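Side-chain contacts in isoflavone reductase (Medicago sativa, PDB 2GAS), which uses NADPH to reduce isoflavones to chiral isoflavanones, giving the penultimate intermediate on the way to the alfalfa phytoalexin medicarpin: residues N65-E68 with T69-A73; A228-E231 with K232-G235; Y261-A264 with L265-S268; I285-S288 with E289-D293. All coordinates share one frame; numbering follows the deposited sequence.

Contact 1: N65-E68 with T69-A73; sequences NDHE and TLVKA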
loop_
_atom_site.group_PDB
_atom_site.type_symbol
_atom_site.label_atom_id
_atom_site.label_comp_id
_atom_site.label_asym_id
_atom_site.label_seq_id
_atom_site.Cartn_x
_atom_site.Cartn_y
_atom_site.Cartn_z
ATOM N N ASN A 65 -7.255 -15.118 13.442
ATOM C CA ASN A 65 -8.478 -15.870 13.693
ATOM C C ASN A 65 -8.536 -16.516 15.077
ATOM O O ASN A 65 -9.447 -17.287 15.373
ATOM C CB ASN A 65 -8.671 -16.934 12.610
ATOM C CG ASN A 65 -8.881 -16.331 11.233
ATOM O OD1 ASN A 65 -7.974 -15.722 10.661
ATOM N ND2 ASN A 65 -10.086 -16.489 10.698
ATOM N N ASP A 66 -7.557 -16.205 15.919
ATOM C CA ASP A 66 -7.523 -16.733 17.278
ATOM C C ASP A 66 -7.536 -15.532 18.220
ATOM O O ASP A 66 -6.488 -15.028 18.625
ATOM C CB ASP A 66 -6.268 -17.580 17.499
ATOM C CG ASP A 66 -6.286 -18.309 18.830
ATOM O OD1 ASP A 66 -5.396 -19.156 19.057
ATOM O OD2 ASP A 66 -7.186 -18.037 19.651
ATOM N N HIS A 67 -8.743 -15.084 18.556
ATOM C CA HIS A 67 -8.951 -13.922 19.412
ATOM C C HIS A 67 -8.057 -13.829 20.644
ATOM O O HIS A 67 -7.477 -12.774 20.908
ATOM C CB HIS A 67 -10.424 -13.846 19.831
ATOM C CG HIS A 67 -10.770 -12.608 20.597
ATOM N ND1 HIS A 67 -10.894 -12.591 21.970
ATOM C CD2 HIS A 67 -10.997 -11.339 20.183
ATOM C CE1 HIS A 67 -11.181 -11.364 22.367
ATOM N NE2 HIS A 67 -11.249 -10.585 21.302
ATOM N N GLU A 68 -7.939 -14.922 21.392
ATOM C CA GLU A 68 -7.113 -14.930 22.597
ATOM C C GLU A 68 -5.669 -14.544 22.321
ATOM O O GLU A 68 -5.092 -13.727 23.037
ATOM C CB GLU A 68 -7.136 -16.306 23.263
ATOM C CG GLU A 68 -8.478 -16.695 23.851
ATOM C CD GLU A 68 -8.423 -18.021 24.589
ATOM O OE1 GLU A 68 -8.025 -19.031 23.970
ATOM O OE2 GLU A 68 -8.778 -18.053 25.786
ATOM N N THR A 69 -5.085 -15.142 21.287
ATOM C CA THR A 69 -3.703 -14.851 20.933
ATOM C C THR A 69 -3.576 -13.412 20.449
ATOM O O THR A 69 -2.579 -12.749 20.719
ATOM C CB THR A 69 -3.197 -15.792 19.827
ATOM O OG1 THR A 69 -3.926 -15.550 18.620
ATOM C CG2 THR A 69 -3.383 -17.245 20.240
ATOM N N LEU A 70 -4.591 -12.938 19.733
ATOM C CA LEU A 70 -4.598 -11.572 19.213
ATOM C C LEU A 70 -4.551 -10.549 20.343
ATOM O O LEU A 70 -3.703 -9.657 20.348
ATOM C CB LEU A 70 -5.851 -11.329 18.373
ATOM C CG LEU A 70 -5.679 -11.130 16.868
ATOM C CD1 LEU A 70 -7.026 -10.764 16.269
ATOM C CD2 LEU A 70 -4.660 -10.027 16.594
ATOM N N VAL A 71 -5.474 -10.676 21.293
ATOM C CA VAL A 71 -5.524 -9.761 22.424
ATOM C C VAL A 71 -4.217 -9.805 23.210
ATOM O O VAL A 71 -3.680 -8.767 23.586
ATOM C CB VAL A 71 -6.691 -10.105 23.380
ATOM C CG1 VAL A 71 -6.638 -9.213 24.608
ATOM C CG2 VAL A 71 -8.022 -9.942 22.660
ATOM N N LYS A 72 -3.702 -11.009 23.447
ATOM C CA LYS A 72 -2.459 -11.173 24.196
ATOM C C LYS A 72 -1.277 -10.478 23.531
ATOM O O LYS A 72 -0.433 -9.889 24.205
ATOM C CB LYS A 72 -2.136 -12.661 24.374
ATOM C CG LYS A 72 -0.850 -12.921 25.147
ATOM C CD LYS A 72 -0.554 -14.410 25.263
ATOM C CE LYS A 72 0.741 -14.657 26.029
ATOM N NZ LYS A 72 1.931 -14.049 25.359
ATOM N N ALA A 73 -1.223 -10.547 22.204
ATOM C CA ALA A 73 -0.142 -9.925 21.453
ATOM C C ALA A 73 -0.277 -8.407 21.475
ATOM O O ALA A 73 0.686 -7.691 21.741
ATOM C CB ALA A 73 -0.154 -10.426 20.011
#
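Thr69 and Asp66 meet nearly at right angles: the threonine methyl CG2 comes up against the carboxylate of Asp66, 3.4 Å from its CG, while the hydroxyl is turned to the backbone carbonyl. There OG1 bonds to Asp66 O at 2.6 Å, in the carbonyl plane and on a lone pair. The torsion explains the split: with chi1 at 65°, OG1 sits between the backbone N and the carbonyl carbon, and CG2 swings out toward the acid. Asp66 O is gripped twice, since Leu70 N also donates to it at 3.0 Å. Asp66 is the N-cap of helix 67-74, which lies on the path from strand 58-61 to strand 79-82, the crossover of the Rossmann-type sheet, and the hydroxyl of Thr69 ties this start further back by accepting from Asp63 N. The next pair, His67 and Val71, meets through one methyl: CG2 of Val71 lies over a face of the His67 ring. It stands 3.7 Å from the ring centroid and 25° off the normal, a CH-pi contact displaced toward the rim. Val71 N meanwhile reaches His67 O at 2.9 Å in an almost straight bond (174°). Helix 92-102 adds Lys97 and Glu101 beside that imidazole and Ile95 against Leu70.

Contact 2: A228-E231 with K232-G235; sequences ALWE and KKIG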
loop_
_atom_site.group_PDB
_atom_site.type_symbol
_atom_site.label_atom_id
_atom_site.label_comp_id
_atom_site.label_asym_id
_atom_site.label_seq_id
_atom_site.Cartn_x
_atom_site.Cartn_y
_atom_site.Cartn_z
ATOM N N ALA A 228 7.585 8.753 -21.534
ATOM C CA ALA A 228 8.676 9.582 -22.048
ATOM C C ALA A 228 9.949 9.344 -21.231
ATOM O O ALA A 228 11.054 9.326 -21.776
ATOM C CB ALA A 228 8.279 11.056 -22.004
ATOM N N LEU A 229 9.794 9.161 -19.923
ATOM C CA LEU A 229 10.932 8.905 -19.043
ATOM C C LEU A 229 11.612 7.585 -19.431
ATOM O O LEU A 229 12.838 7.506 -19.546
ATOM C CB LEU A 229 10.459 8.833 -17.586
ATOM C CG LEU A 229 11.510 8.462 -16.537
ATOM C CD1 LEU A 229 12.663 9.456 -16.603
ATOM C CD2 LEU A 229 10.881 8.460 -15.147
ATOM N N TRP A 230 10.805 6.547 -19.636
ATOM C CA TRP A 230 11.319 5.235 -20.008
ATOM C C TRP A 230 11.988 5.278 -21.383
ATOM O O TRP A 230 13.044 4.689 -21.584
ATOM C CB TRP A 230 10.172 4.213 -19.999
ATOM C CG TRP A 230 10.555 2.827 -20.441
ATOM C CD1 TRP A 230 10.011 2.123 -21.477
ATOM C CD2 TRP A 230 11.532 1.964 -19.840
ATOM N NE1 TRP A 230 10.582 0.875 -21.559
ATOM C CE2 TRP A 230 11.519 0.750 -20.567
ATOM C CE3 TRP A 230 12.414 2.097 -18.758
ATOM C CZ2 TRP A 230 12.359 -0.326 -20.244
ATOM C CZ3 TRP A 230 13.250 1.027 -18.439
ATOM C CH2 TRP A 230 13.213 -0.167 -19.181
ATOM N N GLU A 231 11.367 5.975 -22.330
ATOM C CA GLU A 231 11.931 6.093 -23.671
ATOM C C GLU A 231 13.321 6.698 -23.629
ATOM O O GLU A 231 14.218 6.276 -24.365
ATOM C CB GLU A 231 11.026 6.952 -24.544
ATOM C CG GLU A 231 9.825 6.200 -25.060
ATOM C CD GLU A 231 8.880 7.089 -25.819
ATOM O OE1 GLU A 231 8.090 6.551 -26.619
ATOM O OE2 GLU A 231 8.926 8.321 -25.600
ATOM N N LYS A 232 13.504 7.690 -22.768
ATOM C CA LYS A 232 14.801 8.338 -22.638
ATOM C C LYS A 232 15.824 7.332 -22.119
ATOM O O LYS A 232 16.986 7.333 -22.534
ATOM C CB LYS A 232 14.711 9.518 -21.669
ATOM C CG LYS A 232 16.041 10.221 -21.442
ATOM C CD LYS A 232 15.973 11.195 -20.272
ATOM C CE LYS A 232 15.585 10.477 -18.981
ATOM N NZ LYS A 232 15.703 11.341 -17.773
ATOM N N LYS A 233 15.382 6.458 -21.224
ATOM C CA LYS A 233 16.270 5.457 -20.640
ATOM C C LYS A 233 16.756 4.378 -21.597
ATOM O O LYS A 233 17.922 3.992 -21.549
ATOM C CB LYS A 233 15.595 4.800 -19.437
ATOM C CG LYS A 233 15.448 5.735 -18.263
ATOM C CD LYS A 233 14.824 5.029 -17.086
ATOM C CE LYS A 233 14.934 5.886 -15.850
ATOM N NZ LYS A 233 16.364 6.192 -15.541
ATOM N N ILE A 234 15.879 3.880 -22.463
ATOM C CA ILE A 234 16.293 2.840 -23.391
ATOM C C ILE A 234 16.682 3.371 -24.763
ATOM O O ILE A 234 17.057 2.605 -25.655
ATOM C CB ILE A 234 15.213 1.754 -23.545
ATOM C CG1 ILE A 234 13.896 2.366 -24.027
ATOM C CG2 ILE A 234 15.014 1.052 -22.208
ATOM C CD1 ILE A 234 12.893 1.321 -24.500
ATOM N N GLY A 235 16.584 4.685 -24.930
ATOM C CA GLY A 235 16.969 5.294 -26.187
ATOM C C GLY A 235 16.176 4.946 -27.433
ATOM O O GLY A 235 16.751 4.850 -28.516
#
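Three successive i to i+4 bonds run through this last stretch of helix 223-234, Lys232 N to Ala228 O, Lys233 N to Leu229 O and Ile234 N to Trp230 O, the third 3.1 Å long, before Gly235 leaves the helix with a phi of 65°. The main side-chain pair spans the same step as that third bond. Ile234 sets its CG2 over one face of the indole, 3.8 Å from the centroid of the Trp230 six-membered ring and 19° off the normal, a CH-pi contact displaced toward the rim; CZ2 of Trp230 is closest to that methyl, at 3.6 Å. The other branch of Ile234 follows the ring round, CD1 coming 3.8 Å from Trp230 NE1. That nitrogen donates to Pro172 O, which probably fixes the rotation of the indole. This is packing at the C-terminal end of helix 223-234, at the surface and away from the annotated sites, joining the helix to the loop of Pro171 to Arg173 and to helix 299-303. With alanine replacing Trp230, the Ile234 methyl would probably lose its aromatic cover and Pro172 O this donor. Lys233 crosses the indole about at a right angle, CD 4.1 Å from Trp230 CE3, and carries its ammonium on to Asp300 and Asn304. Lys232, bent at chi3 (59°), brings CE to 3.9 Å from CD1 of Leu229. Glu231 forms a salt bridge with Lys240.

Contact 3: Y261-A264 with L265-S268; sequences YLLA and LYHS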
loop_
_atom_site.group_PDB
_atom_site.type_symbol
_atom_site.label_atom_id
_atom_site.label_comp_id
_atom_site.label_asym_id
_atom_site.label_seq_id
_atom_site.Cartn_x
_atom_site.Cartn_y
_atom_site.Cartn_z
ATOM N N TYR A 261 -10.869 -6.845 -13.091
ATOM C CA TYR A 261 -10.459 -6.188 -11.856
ATOM C C TYR A 261 -9.227 -5.326 -12.110
ATOM O O TYR A 261 -9.151 -4.179 -11.672
ATOM C CB TYR A 261 -10.131 -7.236 -10.795
ATOM C CG TYR A 261 -9.761 -6.652 -9.455
ATOM C CD1 TYR A 261 -10.745 -6.285 -8.537
ATOM C CD2 TYR A 261 -8.425 -6.452 -9.104
ATOM C CE1 TYR A 261 -10.405 -5.735 -7.299
ATOM C CE2 TYR A 261 -8.076 -5.901 -7.871
ATOM C CZ TYR A 261 -9.070 -5.546 -6.975
ATOM O OH TYR A 261 -8.729 -5.008 -5.755
ATOM N N LEU A 262 -8.270 -5.898 -12.831
ATOM C CA LEU A 262 -7.023 -5.219 -13.159
ATOM C C LEU A 262 -7.290 -3.960 -13.981
ATOM O O LEU A 262 -6.776 -2.884 -13.670
ATOM C CB LEU A 262 -6.119 -6.179 -13.938
ATOM C CG LEU A 262 -4.606 -6.066 -13.768
ATOM C CD1 LEU A 262 -4.234 -6.321 -12.311
ATOM C CD2 LEU A 262 -3.920 -7.085 -14.676
ATOM N N LEU A 263 -8.101 -4.092 -15.027
ATOM C CA LEU A 263 -8.427 -2.950 -15.875
ATOM C C LEU A 263 -9.174 -1.873 -15.106
ATOM O O LEU A 263 -8.972 -0.682 -15.342
ATOM C CB LEU A 263 -9.274 -3.381 -17.074
ATOM C CG LEU A 263 -8.564 -3.637 -18.402
ATOM C CD1 LEU A 263 -9.619 -3.783 -19.489
ATOM C CD2 LEU A 263 -7.624 -2.483 -18.736
ATOM N N ALA A 264 -10.052 -2.285 -14.194
ATOM C CA ALA A 264 -10.807 -1.318 -13.404
ATOM C C ALA A 264 -9.843 -0.556 -12.492
ATOM O O ALA A 264 -10.004 0.637 -12.261
ATOM C CB ALA A 264 -11.876 -2.026 -12.578
ATOM N N LEU A 265 -8.839 -1.259 -11.976
ATOM C CA LEU A 265 -7.845 -0.625 -11.118
ATOM C C LEU A 265 -7.092 0.440 -11.925
ATOM O O LEU A 265 -6.930 1.571 -11.469
ATOM C CB LEU A 265 -6.867 -1.679 -10.581
ATOM C CG LEU A 265 -5.796 -1.206 -9.597
ATOM C CD1 LEU A 265 -6.441 -0.551 -8.385
ATOM C CD2 LEU A 265 -4.959 -2.401 -9.168
ATOM N N TYR A 266 -6.651 0.077 -13.129
ATOM C CA TYR A 266 -5.931 1.003 -14.006
ATOM C C TYR A 266 -6.830 2.165 -14.428
ATOM O O TYR A 266 -6.380 3.300 -14.531
ATOM C CB TYR A 266 -5.441 0.282 -15.263
ATOM C CG TYR A 266 -4.408 -0.792 -15.028
ATOM C CD1 TYR A 266 -4.268 -1.842 -15.932
ATOM C CD2 TYR A 266 -3.560 -0.756 -13.920
ATOM C CE1 TYR A 266 -3.316 -2.833 -15.746
ATOM C CE2 TYR A 266 -2.594 -1.753 -13.723
ATOM C CZ TYR A 266 -2.486 -2.786 -14.642
ATOM O OH TYR A 266 -1.562 -3.792 -14.463
ATOM N N HIS A 267 -8.099 1.871 -14.695
ATOM C CA HIS A 267 -9.055 2.906 -15.086
ATOM C C HIS A 267 -9.113 4.001 -14.016
ATOM O O HIS A 267 -9.041 5.192 -14.312
ATOM C CB HIS A 267 -10.445 2.280 -15.280
ATOM C CG HIS A 267 -11.569 3.271 -15.312
ATOM N ND1 HIS A 267 -11.860 4.043 -16.417
ATOM C CD2 HIS A 267 -12.471 3.618 -14.364
ATOM C CE1 HIS A 267 -12.894 4.823 -16.146
ATOM N NE2 HIS A 267 -13.283 4.584 -14.907
ATOM N N SER A 268 -9.239 3.590 -12.762
ATOM C CA SER A 268 -9.306 4.532 -11.660
ATOM C C SER A 268 -8.004 5.318 -11.500
ATOM O O SER A 268 -8.020 6.513 -11.229
ATOM C CB SER A 268 -9.621 3.773 -10.364
ATOM O OG SER A 268 -9.582 4.637 -9.240
#
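Tyr266 lays its ring over the backbone carbonyl of Leu262 and alongside the leucine side chain, both side chains pointing the same way. Leu262 O stands 3.4 Å above the ring plane of Tyr266, offset toward the rim, and CG of Leu262 is 4.0 Å from Tyr266 CZ. The ring is swung there by chi1 of -65°, which sets CG beside the backbone N and folds the phenol back toward the start of the helix. The same carbonyl oxygen, Leu262 O, accepts Tyr266 N at 3.0 Å (164°), so one residue supplies both its donor and its aromatic cover. On the next flank Leu263 CD2 approaches Tyr266 CD1 more loosely, at 4.4 Å. Replacing Tyr266 by an alanine would probably open a gap beside Leu262 and Leu166 and uncover the Leu262 carbonyl.

The frame behind these side chains is regular alpha-helix, part of helix 259-271: Leu265 N bonds to Tyr261 O, and His267 N reaches Leu263 O at 2.8 Å. Further out, each flank meets a different neighbour. Leu166 covers Leu262 and Tyr266, helix 245-254 packs on Leu263 and His267, and helix 126-143 lies against Tyr261, Ala264 and Leu265. That last helix carries Lys133, inferred to be the proton acceptor, whose side chain is about 7 Å from that of Tyr261. Toward the C-terminal end, Ser268 OG hydrogen-bonds Asp274. Carbon-rich surfaces thus carry the side-chain contact while the main-chain polar atoms pair with one another, chemistry suited to a helix enclosed on several flanks.

Contact 4: I285-S288 with E289-D293; sequences IEAS and EAYPD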
loop_
_atom_site.group_PDB
_atom_site.type_symbol
_atom_site.label_atom_id
_atom_site.label_comp_id
_atom_site.label_asym_id
_atom_site.label_seq_id
_atom_site.Cartn_x
_atom_site.Cartn_y
_atom_site.Cartn_z
ATOM N N ILE A 285 -2.835 14.527 5.901
ATOM C CA ILE A 285 -1.440 14.916 6.046
ATOM C C ILE A 285 -0.790 14.576 4.703
ATOM O O ILE A 285 -1.032 13.500 4.159
ATOM C CB ILE A 285 -0.731 14.105 7.162
ATOM C CG1 ILE A 285 -1.266 14.512 8.537
ATOM C CG2 ILE A 285 0.773 14.316 7.083
ATOM C CD1 ILE A 285 -1.052 15.963 8.882
ATOM N N GLU A 286 0.003 15.493 4.152
ATOM C CA GLU A 286 0.693 15.254 2.885
ATOM C C GLU A 286 2.114 14.821 3.257
ATOM O O GLU A 286 2.903 15.622 3.763
ATOM C CB GLU A 286 0.730 16.543 2.055
ATOM C CG GLU A 286 1.226 16.367 0.626
ATOM C CD GLU A 286 0.208 15.675 -0.255
ATOM O OE1 GLU A 286 0.503 14.574 -0.769
ATOM O OE2 GLU A 286 -0.894 16.235 -0.432
ATOM N N ALA A 287 2.441 13.557 3.017
ATOM C CA ALA A 287 3.758 13.044 3.384
ATOM C C ALA A 287 4.941 13.872 2.892
ATOM O O ALA A 287 5.886 14.094 3.643
ATOM C CB ALA A 287 3.906 11.610 2.916
ATOM N N SER A 288 4.901 14.327 1.644
ATOM C CA SER A 288 6.009 15.114 1.112
ATOM C C SER A 288 6.206 16.429 1.873
ATOM O O SER A 288 7.310 16.974 1.901
ATOM C CB SER A 288 5.792 15.396 -0.381
ATOM O OG SER A 288 4.604 16.133 -0.597
ATOM N N GLU A 289 5.143 16.937 2.490
ATOM C CA GLU A 289 5.218 18.191 3.242
ATOM C C GLU A 289 5.594 17.964 4.700
ATOM O O GLU A 289 6.324 18.759 5.299
ATOM C CB GLU A 289 3.875 18.925 3.187
ATOM C CG GLU A 289 3.414 19.296 1.790
ATOM C CD GLU A 289 4.349 20.281 1.112
ATOM O OE1 GLU A 289 4.567 21.376 1.674
ATOM O OE2 GLU A 289 4.860 19.960 0.017
ATOM N N ALA A 290 5.089 16.875 5.272
ATOM C CA ALA A 290 5.360 16.559 6.667
ATOM C C ALA A 290 6.725 15.932 6.886
ATOM O O ALA A 290 7.360 16.156 7.920
ATOM C CB ALA A 290 4.278 15.624 7.205
ATOM N N TYR A 291 7.178 15.148 5.914
ATOM C CA TYR A 291 8.454 14.456 6.033
ATOM C C TYR A 291 9.353 14.701 4.820
ATOM O O TYR A 291 9.781 13.752 4.156
ATOM C CB TYR A 291 8.194 12.955 6.182
ATOM C CG TYR A 291 7.001 12.633 7.061
ATOM C CD1 TYR A 291 6.978 13.016 8.404
ATOM C CD2 TYR A 291 5.890 11.961 6.547
ATOM C CE1 TYR A 291 5.881 12.740 9.216
ATOM C CE2 TYR A 291 4.780 11.677 7.357
ATOM C CZ TYR A 291 4.788 12.073 8.688
ATOM O OH TYR A 291 3.710 11.814 9.502
ATOM N N PRO A 292 9.678 15.973 4.535
ATOM C CA PRO A 292 10.531 16.319 3.390
ATOM C C PRO A 292 11.951 15.759 3.449
ATOM O O PRO A 292 12.641 15.684 2.432
ATOM C CB PRO A 292 10.509 17.845 3.402
ATOM C CG PRO A 292 10.427 18.155 4.865
ATOM C CD PRO A 292 9.372 17.171 5.338
ATOM N N ASP A 293 12.380 15.353 4.638
ATOM C CA ASP A 293 13.719 14.806 4.824
ATOM C C ASP A 293 13.881 13.381 4.301
ATOM O O ASP A 293 15.002 12.912 4.119
ATOM C CB ASP A 293 14.073 14.834 6.304
ATOM C CG ASP A 293 13.091 14.047 7.136
ATOM O OD1 ASP A 293 13.456 12.962 7.625
ATOM O OD2 ASP A 293 11.945 14.509 7.284
#
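Ile285 and Ala290 close the tight side of a single short turn: CG2 of Ile285 rests 3.7 Å from CB of Ala290, tying the last residues of strand 284-286 to the end of helix 287-290. The same methyl of Ala290 sits over the centre of the Tyr291 ring, 3.7 Å above its plane, and Ala287 CB approaches that ring at Tyr291 CD2, 4.2 Å away. The backbone is equally compact here. Glu286 O, at the N-cap, takes Ala290 N at 2.9 Å nearly in line with its carbonyl bond, and Glu289 N at 2.9 Å from well above the carbonyl plane, with an N-H...O angle of only 137°. Tyr291 N donates to Ala287 O, the last bond of the short helix. Pro292 then follows with no N-H to give, its CB 3.6 Å from Ser288 O. Helix 191-202 packs Phe197 on Ala287 and Tyr291, and the phenol bonds Asp204.

The looser side belongs to two acids. Glu286 and Glu289 touch by their methylenes, CG to CG 3.8 Å, but both chains bend at chi2, and their carboxylate planes lie 73° apart. Glu286 ends in a salt bridge with Arg215, while Glu289 is exposed. With Glu286 OE2 and Glu289 OE2 6.9 Å apart, mutual repulsion is likely to be modest, and Arg215 would be expected to offset the negative charge on Glu286.

Along the chain the four contacts follow in series, each local to one helix or turn. Contact 1 belongs to the five-stranded parallel sheet's Rossmann domain, on helix 67-74: the side chain of Thr69 lies about 7 Å from that of Arg34, an NADP(+)-binding residue by similarity. Contact 2 is on the opposite side of the chain's centre, 50 Å away between centres. Contacts 3 and 4 are 36 and 35 Å from contact 1 and 28 Å from each other, centre to centre. Contact 4 leaves the edge of the three-stranded sheet. None touches another, so each packs locally: contact 1 among the Rossmann helices, contact 3 beside the helix of Lys133, contacts 2 and 4 farther from the annotated sites.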